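Local coordinates for protein Atp-dependent DNA ligase (Psychromonas sp., PDB 4D05) that probably seals nicks in DNA at the expense of ATP, passing through a covalent enzyme-adenylate intermediate, at residues A[153-158]-A[173-178]. Numbering follows the deposited sequence.
Sequences EGLMLH and MKLKKF. With AMP (adenosine monophosphate), chain H; SO4 (sulfate ion), chain F.
Two antiparallel strands in the nucleotidyltransferase (adenylation) domain, 154-158 and 173-175, form part of the AMP pocket, in the region of ligase motifs IV (EGLM) and V (LMKLK). Four backbone hydrogen bonds join L155 to L175 and L157 to M173; the bond from L155 N to L175 O, 2.9 Å, is nearly straight at 179°. M156 and K174 form the non-hydrogen-bonded pair between them and face the nucleotide. A chi1 of -57° sets CG of the selenomethionine M156 3.4 Å from AMP C6, against the face of the adenine; the bends at chi2 and chi3 then turn SE back toward K174, 3.9 Å from its CG. K174 runs alongside, extended beyond CG, to the phosphate: its NZ donates to AMP O1P at 2.7 Å and to sulfate O1 at 2.9 Å, and probably offsets their negative charge. Just beyond strand 173-175, K176, bent at chi3 (78°), lies beside E153, and its NZ meets E153 OE2 at 3.2 Å in a salt bridge, from above the carboxylate plane. G154 adopts backbone angles suited to glycine, and a side chain there would run into L175 O. One water bridges E153 O and K177 N where the strands part. On the reverse face L157 crosses L175 obliquely, CD1 to CB 3.9 Å, and the methyl CE of selenomethionine M173 approaches L157 CB. Helix 137-149 packs L140 and L144 on L155 and L175, while I16 meets L157 and M173. Strand 21-26 flanks 154-158 and strand 8-11 flanks 173-175, so both strands are interior to the sheet.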
# COMPACT_ATOMS: atom_id res chain seq x y z
N GLU A 153 -0.60 7.55 -3.12
CA GLU A 153 0.04 6.72 -2.10
C GLU A 153 1.32 6.03 -2.60
O GLU A 153 2.27 5.83 -1.85
CB GLU A 153 -0.97 5.67 -1.59
CG GLU A 153 -0.67 5.08 -0.24
CD GLU A 153 -0.99 6.01 0.93
OE1 GLU A 153 -1.23 7.21 0.71
OE2 GLU A 153 -1.01 5.54 2.08
N GLY A 154 1.34 5.67 -3.87
CA GLY A 154 2.46 4.91 -4.41
C GLY A 154 2.03 4.19 -5.67
O GLY A 154 1.06 4.60 -6.33
N LEU A 155 2.77 3.13 -6.02
CA LEU A 155 2.49 2.35 -7.22
C LEU A 155 2.35 0.87 -6.89
O LEU A 155 2.83 0.40 -5.86
CB LEU A 155 3.63 2.52 -8.24
CG LEU A 155 3.86 3.94 -8.71
CD1 LEU A 155 5.13 4.03 -9.59
CD2 LEU A 155 2.66 4.39 -9.45
N MSE A 156 1.68 0.14 -7.77
CA MSE A 156 1.66 -1.30 -7.75
C MSE A 156 2.15 -1.83 -9.09
O MSE A 156 1.90 -1.23 -10.11
CB MSE A 156 0.22 -1.82 -7.55
CG MSE A 156 -0.48 -1.30 -6.29
SE MSE A 156 0.26 -2.07 -4.63
CE MSE A 156 0.14 -3.97 -5.12
N LEU A 157 2.85 -2.98 -9.04
CA LEU A 157 3.37 -3.65 -10.21
C LEU A 157 2.79 -5.07 -10.26
O LEU A 157 2.80 -5.79 -9.26
CB LEU A 157 4.89 -3.74 -10.13
CG LEU A 157 5.66 -2.42 -10.33
CD1 LEU A 157 5.73 -1.58 -9.05
CD2 LEU A 157 7.05 -2.67 -10.81
N HIS A 158 2.34 -5.48 -11.44
CA HIS A 158 1.78 -6.83 -11.58
C HIS A 158 2.28 -7.44 -12.88
O HIS A 158 2.08 -6.88 -13.95
CB HIS A 158 0.26 -6.72 -11.56
CG HIS A 158 -0.45 -8.02 -11.34
ND1 HIS A 158 -1.78 -8.07 -11.00
CD2 HIS A 158 -0.03 -9.29 -11.42
CE1 HIS A 158 -2.14 -9.33 -10.82
NE2 HIS A 158 -1.10 -10.10 -11.11
N MSE A 173 3.61 -6.58 -6.68
CA MSE A 173 4.48 -5.85 -5.75
C MSE A 173 4.00 -4.42 -5.45
O MSE A 173 3.50 -3.73 -6.33
CB MSE A 173 5.88 -5.77 -6.31
CG MSE A 173 6.58 -7.10 -6.41
SE MSE A 173 8.30 -6.97 -7.32
CE MSE A 173 7.61 -6.89 -9.11
N LYS A 174 4.20 -4.01 -4.20
CA LYS A 174 3.93 -2.65 -3.74
C LYS A 174 5.19 -1.86 -3.90
O LYS A 174 6.25 -2.31 -3.52
CB LYS A 174 3.60 -2.60 -2.23
CG LYS A 174 2.53 -3.49 -1.79
CD LYS A 174 2.41 -3.49 -0.24
CE LYS A 174 1.17 -4.22 0.15
NZ LYS A 174 0.82 -3.96 1.56
N LEU A 175 5.05 -0.62 -4.36
CA LEU A 175 6.19 0.31 -4.41
C LEU A 175 5.79 1.63 -3.77
O LEU A 175 4.99 2.40 -4.32
CB LEU A 175 6.64 0.49 -5.86
CG LEU A 175 7.67 1.59 -6.08
CD1 LEU A 175 8.90 1.39 -5.24
CD2 LEU A 175 8.04 1.64 -7.57
N LYS A 176 6.35 1.90 -2.59
CA LYS A 176 6.16 3.19 -1.95
C LYS A 176 7.54 3.80 -1.80
O LYS A 176 8.56 3.11 -1.92
CB LYS A 176 5.46 3.04 -0.59
CG LYS A 176 4.00 2.60 -0.73
CD LYS A 176 3.24 2.53 0.58
CE LYS A 176 2.84 3.93 1.04
NZ LYS A 176 1.75 3.89 2.10
N LYS A 177 7.59 5.10 -1.54
CA LYS A 177 8.88 5.75 -1.35
C LYS A 177 9.64 5.23 -0.17
O LYS A 177 10.89 5.15 -0.20
CB LYS A 177 8.71 7.26 -1.23
CG LYS A 177 8.61 7.90 -2.61
CD LYS A 177 9.16 9.25 -2.67
CE LYS A 177 9.01 9.81 -4.08
NZ LYS A 177 9.31 11.26 -4.05
N PHE A 178 8.91 4.84 0.86
CA PHE A 178 9.52 4.28 2.02
C PHE A 178 8.57 3.39 2.81
O PHE A 178 7.36 3.33 2.56
CB PHE A 178 10.05 5.40 2.93
CG PHE A 178 8.99 6.35 3.34
CD1 PHE A 178 8.14 6.06 4.39
CD2 PHE A 178 8.83 7.56 2.66
CE1 PHE A 178 7.14 6.96 4.77
CE2 PHE A 178 7.84 8.45 3.03
CZ PHE A 178 6.99 8.15 4.09
P AMP H . -0.69 -0.67 0.94
O1P AMP H . 0.54 -1.23 1.59
O2P AMP H . -1.82 0.02 1.69
O5' AMP H . -1.25 -1.80 -0.02
C5' AMP H . -2.33 -1.39 -0.83
C4' AMP H . -3.36 -2.47 -0.74
O4' AMP H . -4.47 -2.18 -1.56
C3' AMP H . -2.73 -3.73 -1.23
O3' AMP H . -3.15 -4.72 -0.29
C2' AMP H . -3.33 -3.94 -2.59
O2' AMP H . -3.51 -5.36 -2.54
C1' AMP H . -4.58 -3.02 -2.69
N9 AMP H . -4.46 -2.06 -3.85
C8 AMP H . -4.62 -0.71 -3.90
N7 AMP H . -4.38 -0.20 -5.13
C5 AMP H . -4.12 -1.28 -5.91
C6 AMP H . -3.73 -1.48 -7.31
N6 AMP H . -3.65 -0.42 -8.13
N1 AMP H . -3.54 -2.74 -7.70
C2 AMP H . -3.58 -3.79 -6.87
N3 AMP H . -3.90 -3.70 -5.59
C4 AMP H . -4.17 -2.48 -5.07
S SO4 F . -1.96 -6.12 2.37
O1 SO4 F . -1.83 -4.67 2.58
O2 SO4 F . -3.37 -6.50 2.14
O3 SO4 F . -1.21 -6.54 1.19
O4 SO4 F . -1.47 -6.83 3.57
O HOH W 1 5.09 6.47 -1.42